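Long-range contacts in uncharacterized protein (PDB 4GB5), which is of unknown function but carries a SnoaL-like domain of the NTF2 clan, whose members include enzymes acting on small molecules as well as non-catalytic binding proteins: residues A[24-30]-A[65-70]; A[86-91]-A[126-132]; A[114-120]-A[140-146]. One frame throughout, in Å; residues are numbered along the deposited sequence.

How the contacts relate
The three contacts sample both layers of an NTF2-like alpha+beta fold, in which helices pack over a curved, mixed sheet. Contact 1 joins the end of helix 6-25 and the loop after it to helix 58-69, and closes before the other two open; strand 74-87 then leads toward contact 2. Contacts 2 and 3 alternate along the chain and lie on opposite sides of its centre, about 29 Å apart between centres. The hairpin 114-128/131-145 spans the molecule: its turn takes part in contact 2, and its strands pair with each other near their other ends in contact 3. Contact 1 is about 25 Å from contact 2 and 19 Å from contact 3, centre to centre, and touches neither.

Contact 1 (A[24-30]-A[65-70]); sequences ADLKEFT and LRASFG
The loop after helix 6-25 is laid against the last turn of helix 58-69. K27 leaves helical geometry with positive phi (52/47), its N bonded back to A24 O at 3.1 Å, in a Schellman motif that turns F29 toward the second helix. CA of A24 lies 7.2 Å from CA of F69, and CA of F29 6.1 Å from CA of R66. In the apolar packing, CH-pi contacts cover a face of each of two phenylalanines: R66 CA lies 3.9 Å from the F29 centroid and A24 CB 4.1 Å from the F69 centroid. F29 CD1 reaches L65 CB at 3.6 Å and F29 CZ reaches F69 CB at 3.7 Å. The two rings are inclined by 17° but slid apart, centroids 6.0 Å. This is helix-layer packing of the NTF2-like fold, with F69 also touching T75 and H77 of strand 74-87. Among polar contacts, the extended K27 side chain bonds F72 O and, weakly, F69 O (NZ to O 3.3 Å). E28 OE1 accepts from T30 N at 3.0 Å. One water accepts from F29 N (2.9 Å) and R66 NH2 (3.1 Å) and donates to K27 O (3.2 Å).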
loop_
_atom_site.group_PDB
_atom_site.type_symbol
_atom_site.label_atom_id
_atom_site.label_comp_id
_atom_site.label_asym_id
_atom_site.label_seq_id
_atom_site.Cartn_x
_atom_site.Cartn_y
_atom_site.Cartn_z
ATOM N N ALA A 24 13.801 7.706 2.164
ATOM C CA ALA A 24 14.344 7.236 0.918
ATOM C C ALA A 24 13.735 7.958 -0.257
ATOM O O ALA A 24 14.442 8.418 -1.147
ATOM C CB ALA A 24 14.094 5.768 0.792
ATOM N N ASP A 25 12.421 8.070 -0.283
ATOM C CA ASP A 25 11.740 8.456 -1.522
ATOM C C ASP A 25 11.783 9.964 -1.764
ATOM O O ASP A 25 11.729 10.418 -2.925
ATOM C CB ASP A 25 10.297 7.940 -1.546
ATOM C CG ASP A 25 10.194 6.439 -1.465
ATOM O OD1 ASP A 25 11.170 5.730 -1.800
ATOM O OD2 ASP A 25 9.124 5.923 -1.039
ATOM N N LEU A 26 11.922 10.750 -0.706
ATOM C CA LEU A 26 12.219 12.204 -0.843
ATOM C C LEU A 26 13.717 12.493 -0.824
ATOM O O LEU A 26 14.102 13.640 -0.981
ATOM C CB LEU A 26 11.577 13.003 0.293
ATOM C CG LEU A 26 10.056 12.972 0.416
ATOM C CD1 LEU A 26 9.563 13.552 1.723
ATOM C CD2 LEU A 26 9.403 13.654 -0.783
ATOM N N LYS A 27 14.539 11.462 -0.642
ATOM C CA LYS A 27 16.012 11.558 -0.535
ATOM C C LYS A 27 16.500 12.560 0.487
ATOM O O LYS A 27 17.392 13.376 0.225
ATOM C CB LYS A 27 16.676 11.804 -1.888
ATOM C CG LYS A 27 16.807 10.554 -2.727
ATOM C CD LYS A 27 17.711 10.753 -3.921
ATOM C CE LYS A 27 17.487 9.752 -5.025
ATOM N NZ LYS A 27 18.371 10.019 -6.174
ATOM N N GLU A 28 15.895 12.489 1.656
ATOM C CA GLU A 28 16.145 13.416 2.733
ATOM C C GLU A 28 16.785 12.649 3.858
ATOM O O GLU A 28 16.128 12.054 4.716
ATOM C CB GLU A 28 14.861 14.113 3.153
ATOM C CG GLU A 28 15.168 15.487 3.741
ATOM C CD GLU A 28 15.755 15.429 5.115
ATOM O OE1 GLU A 28 16.992 15.524 5.222
ATOM O OE2 GLU A 28 14.959 15.329 6.075
ATOM N N PHE A 29 18.109 12.605 3.805
ATOM C CA PHE A 29 18.885 11.722 4.682
ATOM C C PHE A 29 19.535 12.402 5.868
ATOM O O PHE A 29 20.397 11.836 6.537
ATOM C CB PHE A 29 19.970 11.002 3.848
ATOM C CG PHE A 29 19.410 10.257 2.674
ATOM C CD1 PHE A 29 18.651 9.118 2.868
ATOM C CD2 PHE A 29 19.644 10.706 1.394
ATOM C CE1 PHE A 29 18.103 8.425 1.789
ATOM C CE2 PHE A 29 19.124 10.001 0.304
ATOM C CZ PHE A 29 18.343 8.880 0.525
ATOM N N THR A 30 19.166 13.653 6.116
ATOM C CA THR A 30 19.819 14.465 7.131
ATOM C C THR A 30 18.934 14.734 8.331
ATOM O O THR A 30 19.288 14.350 9.453
ATOM C CB THR A 30 20.262 15.782 6.465
ATOM O OG1 THR A 30 21.188 15.456 5.413
ATOM C CG2 THR A 30 20.890 16.687 7.469
ATOM N N LEU A 65 22.970 5.627 3.222
ATOM C CA LEU A 65 21.744 5.741 2.436
ATOM C C LEU A 65 21.866 6.797 1.341
ATOM O O LEU A 65 21.446 6.594 0.190
ATOM C CB LEU A 65 20.528 6.095 3.309
ATOM C CG LEU A 65 19.918 5.082 4.265
ATOM C CD1 LEU A 65 18.592 5.617 4.707
ATOM C CD2 LEU A 65 19.726 3.758 3.610
ATOM N N ARG A 66 22.459 7.930 1.687
ATOM C CA ARG A 66 22.637 8.962 0.679
ATOM C C ARG A 66 23.467 8.466 -0.498
ATOM O O ARG A 66 23.112 8.698 -1.653
ATOM C CB ARG A 66 23.231 10.233 1.278
ATOM C CG ARG A 66 23.575 11.259 0.247
ATOM C CD ARG A 66 24.157 12.499 0.843
ATOM N NE ARG A 66 23.195 13.154 1.717
ATOM C CZ ARG A 66 23.287 13.222 3.037
ATOM N NH1 ARG A 66 24.310 12.682 3.697
ATOM N NH2 ARG A 66 22.329 13.837 3.720
ATOM N N ALA A 67 24.576 7.804 -0.200
ATOM C CA ALA A 67 25.423 7.243 -1.249
ATOM C C ALA A 67 24.708 6.201 -2.099
ATOM O O ALA A 67 24.778 6.230 -3.319
ATOM C CB ALA A 67 26.692 6.659 -0.624
ATOM N N SER A 68 24.018 5.268 -1.473
ATOM C CA SER A 68 23.407 4.180 -2.234
ATOM C C SER A 68 22.165 4.630 -3.029
ATOM O O SER A 68 21.990 4.286 -4.211
ATOM C CB SER A 68 23.102 2.981 -1.333
ATOM O OG SER A 68 22.183 3.286 -0.301
ATOM N N PHE A 69 21.300 5.422 -2.412
ATOM C CA PHE A 69 20.117 5.897 -3.114
ATOM C C PHE A 69 20.486 6.940 -4.177
ATOM O O PHE A 69 19.710 7.214 -5.075
ATOM C CB PHE A 69 19.032 6.397 -2.122
ATOM C CG PHE A 69 18.264 5.299 -1.458
ATOM C CD1 PHE A 69 17.272 4.620 -2.146
ATOM C CD2 PHE A 69 18.462 4.967 -0.143
ATOM C CE1 PHE A 69 16.552 3.584 -1.525
ATOM C CE2 PHE A 69 17.745 3.959 0.458
ATOM C CZ PHE A 69 16.760 3.284 -0.237
ATOM N N GLY A 70 21.704 7.466 -4.135
ATOM C CA GLY A 70 22.202 8.326 -5.197
ATOM C C GLY A 70 22.347 7.654 -6.556
ATOM O O GLY A 70 22.472 8.309 -7.591
HETATM O O HOH W 1 19.693 14.417 2.115
#

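Contact 2 (A[86-91]-A[126-132]); sequences IDSDRA and VRTADGW
Two beta-hairpin ends meet at one end of the curved sheet of the NTF2-like fold: the tight turn between strands 74-87 and 90-102, and the loop between strands 114-128 and 131-145. The first is a type II' turn from D87 to R90, with S88 at 55/-106, closed by R90 N to D87 O (3.0 Å) and D87 N to R90 O (2.8 Å). The second is a type I turn from T128 to G131, held by G131 N to T128 O (3.0 Å) and T128 N to G131 O (2.9 Å). T128 OG1 accepts from D130 N at 2.9 Å, an ST turn, and donates to G131 O at 2.7 Å. Between the hairpins, R90 and V126 form an antiparallel non-hydrogen-bonded pair, CA to CA 4.6 Å. Beyond it R127 N donates to D89 O at 2.8 Å, and V126 CA makes a CA-H...O contact with the same oxygen at 3.3 Å. The R127 guanidinium has its main partner in D9 of helix 6-25, a salt bridge through NH2; its NH1 adds a weak bond to S88 O at 3.1 Å. W132 NE1 is also satisfied by D9. The indole (chi1 m, chi2 94°) reaches the first hairpin, with A91 CB 4.0 Å from CZ3 and I86 CG2 4.2 Å from CH2, while S88 O approaches the ring edge, 3.5 Å from W132 CH2.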
loop_
_atom_site.group_PDB
_atom_site.type_symbol
_atom_site.label_atom_id
_atom_site.label_comp_id
_atom_site.label_asym_id
_atom_site.label_seq_id
_atom_site.Cartn_x
_atom_site.Cartn_y
_atom_site.Cartn_z
ATOM N N ILE A 86 2.738 -3.670 21.204
ATOM C CA ILE A 86 3.316 -2.649 22.054
ATOM C C ILE A 86 3.412 -3.158 23.498
ATOM O O ILE A 86 2.485 -3.807 24.001
ATOM C CB ILE A 86 2.457 -1.392 22.051
ATOM C CG1 ILE A 86 2.337 -0.874 20.618
ATOM C CG2 ILE A 86 3.041 -0.339 22.977
ATOM C CD1 ILE A 86 1.222 0.165 20.438
ATOM N N ASP A 87 4.539 -2.887 24.141
ATOM C CA ASP A 87 4.727 -3.205 25.552
ATOM C C ASP A 87 5.392 -1.981 26.146
ATOM O O ASP A 87 6.601 -1.813 26.052
ATOM C CB ASP A 87 5.611 -4.449 25.672
ATOM C CG ASP A 87 5.888 -4.848 27.106
ATOM O OD1 ASP A 87 5.336 -4.205 28.013
ATOM O OD2 ASP A 87 6.664 -5.809 27.297
ATOM N N SER A 88 4.564 -1.109 26.718
ATOM C CA SER A 88 5.000 0.148 27.317
ATOM C C SER A 88 5.800 1.014 26.355
ATOM O O SER A 88 5.222 1.587 25.442
ATOM C CB SER A 88 5.781 -0.081 28.600
ATOM O OG SER A 88 5.989 1.169 29.237
ATOM N N ASP A 89 7.126 1.102 26.532
ATOM C CA ASP A 89 7.951 1.972 25.672
ATOM C C ASP A 89 8.715 1.206 24.587
ATOM O O ASP A 89 9.661 1.730 24.003
ATOM C CB ASP A 89 8.927 2.837 26.509
ATOM C CG ASP A 89 9.988 2.037 27.212
ATOM O OD1 ASP A 89 9.811 0.808 27.360
ATOM O OD2 ASP A 89 11.005 2.649 27.641
ATOM N N ARG A 90 8.300 -0.028 24.313
ATOM C CA ARG A 90 8.844 -0.820 23.185
ATOM C C ARG A 90 7.726 -1.372 22.325
ATOM O O ARG A 90 6.632 -1.587 22.782
ATOM C CB ARG A 90 9.637 -2.015 23.697
ATOM C CG ARG A 90 10.779 -1.634 24.577
ATOM C CD ARG A 90 11.616 -2.881 24.924
ATOM N NE ARG A 90 12.777 -2.562 25.759
ATOM C CZ ARG A 90 13.987 -2.262 25.292
ATOM N NH1 ARG A 90 14.230 -2.253 23.988
ATOM N NH2 ARG A 90 14.961 -1.950 26.159
ATOM N N ALA A 91 8.034 -1.578 21.054
ATOM C CA ALA A 91 7.096 -2.222 20.171
ATOM C C ALA A 91 7.829 -3.037 19.133
ATOM O O ALA A 91 8.979 -2.752 18.798
ATOM C CB ALA A 91 6.174 -1.183 19.470
ATOM N N VAL A 126 11.086 2.197 19.860
ATOM C CA VAL A 126 11.172 2.610 21.243
ATOM C C VAL A 126 10.571 3.983 21.418
ATOM O O VAL A 126 10.630 4.846 20.506
ATOM C CB VAL A 126 12.612 2.606 21.763
ATOM C CG1 VAL A 126 13.179 1.210 21.707
ATOM C CG2 VAL A 126 13.469 3.515 21.003
ATOM N N ARG A 127 9.935 4.171 22.562
ATOM C CA ARG A 127 9.346 5.459 22.859
ATOM C C ARG A 127 10.404 6.341 23.509
ATOM O O ARG A 127 10.817 6.130 24.639
ATOM C CB ARG A 127 8.115 5.302 23.765
ATOM C CG ARG A 127 7.374 6.625 24.036
ATOM C CD ARG A 127 6.743 6.669 25.459
ATOM N NE ARG A 127 5.845 5.547 25.731
ATOM C CZ ARG A 127 4.616 5.438 25.232
ATOM N NH1 ARG A 127 3.859 4.386 25.522
ATOM N NH2 ARG A 127 4.141 6.389 24.435
ATOM N N THR A 128 10.890 7.314 22.751
ATOM C CA THR A 128 11.881 8.244 23.283
ATOM C C THR A 128 11.191 9.438 23.858
ATOM O O THR A 128 9.981 9.604 23.746
ATOM C CB THR A 128 12.863 8.748 22.221
ATOM O OG1 THR A 128 12.253 9.788 21.422
ATOM C CG2 THR A 128 13.380 7.617 21.387
ATOM N N ALA A 129 11.974 10.297 24.500
ATOM C CA ALA A 129 11.423 11.529 25.004
ATOM C C ALA A 129 10.847 12.435 23.928
ATOM O O ALA A 129 10.036 13.318 24.223
ATOM C CB ALA A 129 12.485 12.278 25.817
ATOM N N ASP A 130 11.270 12.232 22.683
ATOM C CA ASP A 130 10.781 13.009 21.546
ATOM C C ASP A 130 9.837 12.189 20.650
ATOM O O ASP A 130 9.610 12.517 19.488
ATOM C CB ASP A 130 11.959 13.522 20.716
ATOM C CG ASP A 130 12.808 14.522 21.472
ATOM O OD1 ASP A 130 12.263 15.578 21.868
ATOM O OD2 ASP A 130 14.012 14.249 21.667
ATOM N N GLY A 131 9.278 11.124 21.212
ATOM C CA GLY A 131 8.309 10.316 20.498
ATOM C C GLY A 131 8.869 8.969 20.058
ATOM O O GLY A 131 10.040 8.642 20.290
ATOM N N TRP A 132 8.015 8.166 19.450
ATOM C CA TRP A 132 8.423 6.851 18.966
ATOM C C TRP A 132 9.504 6.959 17.909
ATOM O O TRP A 132 9.448 7.844 17.027
ATOM C CB TRP A 132 7.231 6.066 18.442
ATOM C CG TRP A 132 6.329 5.572 19.545
ATOM C CD1 TRP A 132 5.203 6.198 20.040
ATOM C CD2 TRP A 132 6.489 4.369 20.321
ATOM N NE1 TRP A 132 4.664 5.450 21.063
ATOM C CE2 TRP A 132 5.423 4.317 21.245
ATOM C CE3 TRP A 132 7.404 3.304 20.284
ATOM C CZ2 TRP A 132 5.264 3.258 22.148
ATOM C CZ3 TRP A 132 7.256 2.255 21.192
ATOM C CH2 TRP A 132 6.192 2.247 22.111
#

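Contact 3 (A[114-120]-A[140-146]); sequences RWLVVGF and TASYQEN
A classic beta bulge interrupts the long antiparallel hairpin of strands 114-128 and 131-145, part of the curved sheet of this NTF2-like fold. Strands 114-120 and 143-145 run antiparallel, at 173° between their N-to-C directions, their axes 4.7 Å apart at closest approach. L116-E145, V118-Y143 and F120-T140 are hydrogen-bonded pairs; V117-Q144 and G119-A141 are non-hydrogen-bonded. Both bonds of the first pair form, L116 N to E145 O (3.0 Å) and E145 N to L116 O (2.9 Å), as do those of the last, F120 N to T140 O and T140 N to F120 O (each 2.9 Å). V118 N donates to Y143 O at 3.0 Å. S142 and Y143 both face V118, whose O takes S142 N at 2.8 Å and, weakly, Y143 N at 3.4 Å; the register shifts by one, and the chain turns a corner at S142 (-88/-27). G119, at 158/-141, lies where a CB would clash with T140 O and A141 CA. The CA-to-CB bonds of L116, V118, F120, T140, Y143 and E145 point to one face of the sheet, where a third subunit packs: its W102 stacks on Y143 and touches L116. Those of V117 and Q144 point to the other face, with V117 CG1 4.1 Å from A141 CB. W115 (chi1 t) donates from NE1 to Q144 OE1 at 2.8 Å, and its ring stacks on H101 of strand 90-102. At the open end N146 ND2 donates to R114 O at 2.9 Å, and R114 forms a salt bridge with E145: NH1 and NH2 both donate to OE1, at 2.8 and 3.0 Å.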
loop_
_atom_site.group_PDB
_atom_site.type_symbol
_atom_site.label_atom_id
_atom_site.label_comp_id
_atom_site.label_asym_id
_atom_site.label_seq_id
_atom_site.Cartn_x
_atom_site.Cartn_y
_atom_site.Cartn_z
ATOM N N ARG A 114 14.414 -1.216 -13.505
ATOM C CA ARG A 114 13.754 -1.143 -12.204
ATOM C C ARG A 114 14.082 -2.348 -11.349
ATOM O O ARG A 114 13.799 -3.498 -11.724
ATOM C CB ARG A 114 12.235 -1.005 -12.334
ATOM C CG ARG A 114 11.483 -0.710 -11.039
ATOM C CD ARG A 114 11.134 -1.969 -10.337
ATOM N NE ARG A 114 9.978 -2.661 -10.899
ATOM C CZ ARG A 114 9.950 -3.894 -11.399
ATOM N NH1 ARG A 114 11.055 -4.606 -11.617
ATOM N NH2 ARG A 114 8.784 -4.405 -11.807
ATOM N N TRP A 115 14.716 -2.087 -10.209
ATOM C CA TRP A 115 15.025 -3.098 -9.218
ATOM C C TRP A 115 13.857 -3.122 -8.236
ATOM O O TRP A 115 13.556 -2.137 -7.572
ATOM C CB TRP A 115 16.328 -2.734 -8.468
ATOM C CG TRP A 115 16.650 -3.615 -7.313
ATOM C CD1 TRP A 115 16.440 -4.995 -7.188
ATOM C CD2 TRP A 115 17.276 -3.206 -6.089
ATOM N NE1 TRP A 115 16.903 -5.421 -5.955
ATOM C CE2 TRP A 115 17.393 -4.333 -5.272
ATOM C CE3 TRP A 115 17.713 -1.976 -5.599
ATOM C CZ2 TRP A 115 17.962 -4.267 -4.007
ATOM C CZ3 TRP A 115 18.247 -1.918 -4.352
ATOM C CH2 TRP A 115 18.404 -3.064 -3.574
ATOM N N LEU A 116 13.225 -4.280 -8.149
ATOM C CA LEU A 116 12.091 -4.499 -7.248
ATOM C C LEU A 116 12.466 -5.411 -6.118
ATOM O O LEU A 116 13.032 -6.486 -6.349
ATOM C CB LEU A 116 10.924 -5.160 -8.014
ATOM C CG LEU A 116 9.645 -5.311 -7.186
ATOM C CD1 LEU A 116 9.015 -4.012 -6.813
ATOM C CD2 LEU A 116 8.686 -6.202 -8.004
ATOM N N VAL A 117 12.161 -4.973 -4.894
ATOM C CA VAL A 117 12.259 -5.843 -3.727
ATOM C C VAL A 117 10.899 -5.906 -3.092
ATOM O O VAL A 117 10.330 -4.859 -2.780
ATOM C CB VAL A 117 13.226 -5.272 -2.691
ATOM C CG1 VAL A 117 13.239 -6.162 -1.436
ATOM C CG2 VAL A 117 14.584 -5.164 -3.296
ATOM N N VAL A 118 10.374 -7.119 -2.888
ATOM C CA VAL A 118 9.166 -7.312 -2.092
ATOM C C VAL A 118 9.517 -8.174 -0.899
ATOM O O VAL A 118 10.401 -9.027 -0.981
ATOM C CB VAL A 118 7.987 -7.923 -2.878
ATOM C CG1 VAL A 118 7.357 -6.873 -3.847
ATOM C CG2 VAL A 118 8.396 -9.133 -3.581
ATOM N N GLY A 119 8.790 -7.996 0.194
ATOM C CA GLY A 119 9.036 -8.796 1.377
ATOM C C GLY A 119 8.500 -8.062 2.580
ATOM O O GLY A 119 7.411 -7.479 2.528
ATOM N N PHE A 120 9.248 -8.157 3.675
ATOM C CA PHE A 120 8.722 -7.767 4.984
ATOM C C PHE A 120 9.736 -7.000 5.796
ATOM O O PHE A 120 10.930 -7.244 5.717
ATOM C CB PHE A 120 8.342 -9.014 5.764
ATOM C CG PHE A 120 7.580 -10.004 4.970
ATOM C CD1 PHE A 120 8.224 -11.014 4.273
ATOM C CD2 PHE A 120 6.213 -9.874 4.874
ATOM C CE1 PHE A 120 7.525 -11.902 3.484
ATOM C CE2 PHE A 120 5.491 -10.756 4.077
ATOM C CZ PHE A 120 6.153 -11.778 3.380
ATOM N N THR A 140 13.395 -8.677 5.157
ATOM C CA THR A 140 13.442 -10.046 4.621
ATOM C C THR A 140 12.766 -10.031 3.240
ATOM O O THR A 140 11.570 -9.774 3.129
ATOM C CB THR A 140 12.726 -11.008 5.573
ATOM O OG1 THR A 140 13.362 -11.033 6.858
ATOM C CG2 THR A 140 12.782 -12.442 5.012
ATOM N N ALA A 141 13.514 -10.304 2.175
ATOM C CA ALA A 141 12.947 -10.301 0.838
ATOM C C ALA A 141 12.262 -11.622 0.511
ATOM O O ALA A 141 12.848 -12.690 0.766
ATOM C CB ALA A 141 14.014 -10.043 -0.196
ATOM N N SER A 142 11.048 -11.557 -0.012
ATOM C CA SER A 142 10.413 -12.728 -0.551
ATOM C C SER A 142 10.774 -12.931 -2.026
ATOM O O SER A 142 10.792 -14.059 -2.504
ATOM C CB SER A 142 8.908 -12.599 -0.361
ATOM O OG SER A 142 8.490 -11.464 -1.023
ATOM N N TYR A 143 11.093 -11.840 -2.719
ATOM C CA TYR A 143 11.356 -11.873 -4.143
ATOM C C TYR A 143 12.080 -10.587 -4.533
ATOM O O TYR A 143 11.870 -9.535 -3.932
ATOM C CB TYR A 143 10.029 -11.967 -4.909
ATOM C CG TYR A 143 10.170 -12.370 -6.337
ATOM C CD1 TYR A 143 10.388 -13.702 -6.662
ATOM C CD2 TYR A 143 10.061 -11.452 -7.335
ATOM C CE1 TYR A 143 10.504 -14.113 -7.992
ATOM C CE2 TYR A 143 10.205 -11.851 -8.689
ATOM C CZ TYR A 143 10.417 -13.156 -8.988
ATOM O OH TYR A 143 10.522 -13.571 -10.303
ATOM N N GLN A 144 12.946 -10.692 -5.539
ATOM C CA GLN A 144 13.531 -9.524 -6.157
ATOM C C GLN A 144 13.499 -9.668 -7.657
ATOM O O GLN A 144 13.671 -10.769 -8.192
ATOM C CB GLN A 144 14.984 -9.344 -5.750
ATOM C CG GLN A 144 15.231 -9.169 -4.250
ATOM C CD GLN A 144 16.672 -8.823 -3.962
ATOM O OE1 GLN A 144 17.193 -7.791 -4.411
ATOM N NE2 GLN A 144 17.326 -9.681 -3.211
ATOM N N GLU A 145 13.315 -8.551 -8.328
ATOM C CA GLU A 145 13.451 -8.477 -9.782
ATOM C C GLU A 145 14.574 -7.526 -10.155
ATOM O O GLU A 145 14.674 -6.426 -9.634
ATOM C CB GLU A 145 12.145 -8.008 -10.387
ATOM C CG GLU A 145 11.824 -8.465 -11.757
ATOM C CD GLU A 145 10.358 -8.200 -12.039
ATOM O OE1 GLU A 145 10.068 -7.064 -12.392
ATOM O OE2 GLU A 145 9.518 -9.134 -11.912
ATOM N N ASN A 146 15.436 -7.984 -11.050
ATOM C CA ASN A 146 16.557 -7.180 -11.515
ATOM C C ASN A 146 17.528 -6.786 -10.398
ATOM O O ASN A 146 18.068 -5.695 -10.409
ATOM C CB ASN A 146 16.096 -5.960 -12.316
ATOM C CG ASN A 146 15.199 -6.340 -13.479
ATOM O OD1 ASN A 146 15.487 -7.311 -14.195
ATOM N ND2 ASN A 146 14.095 -5.631 -13.656
#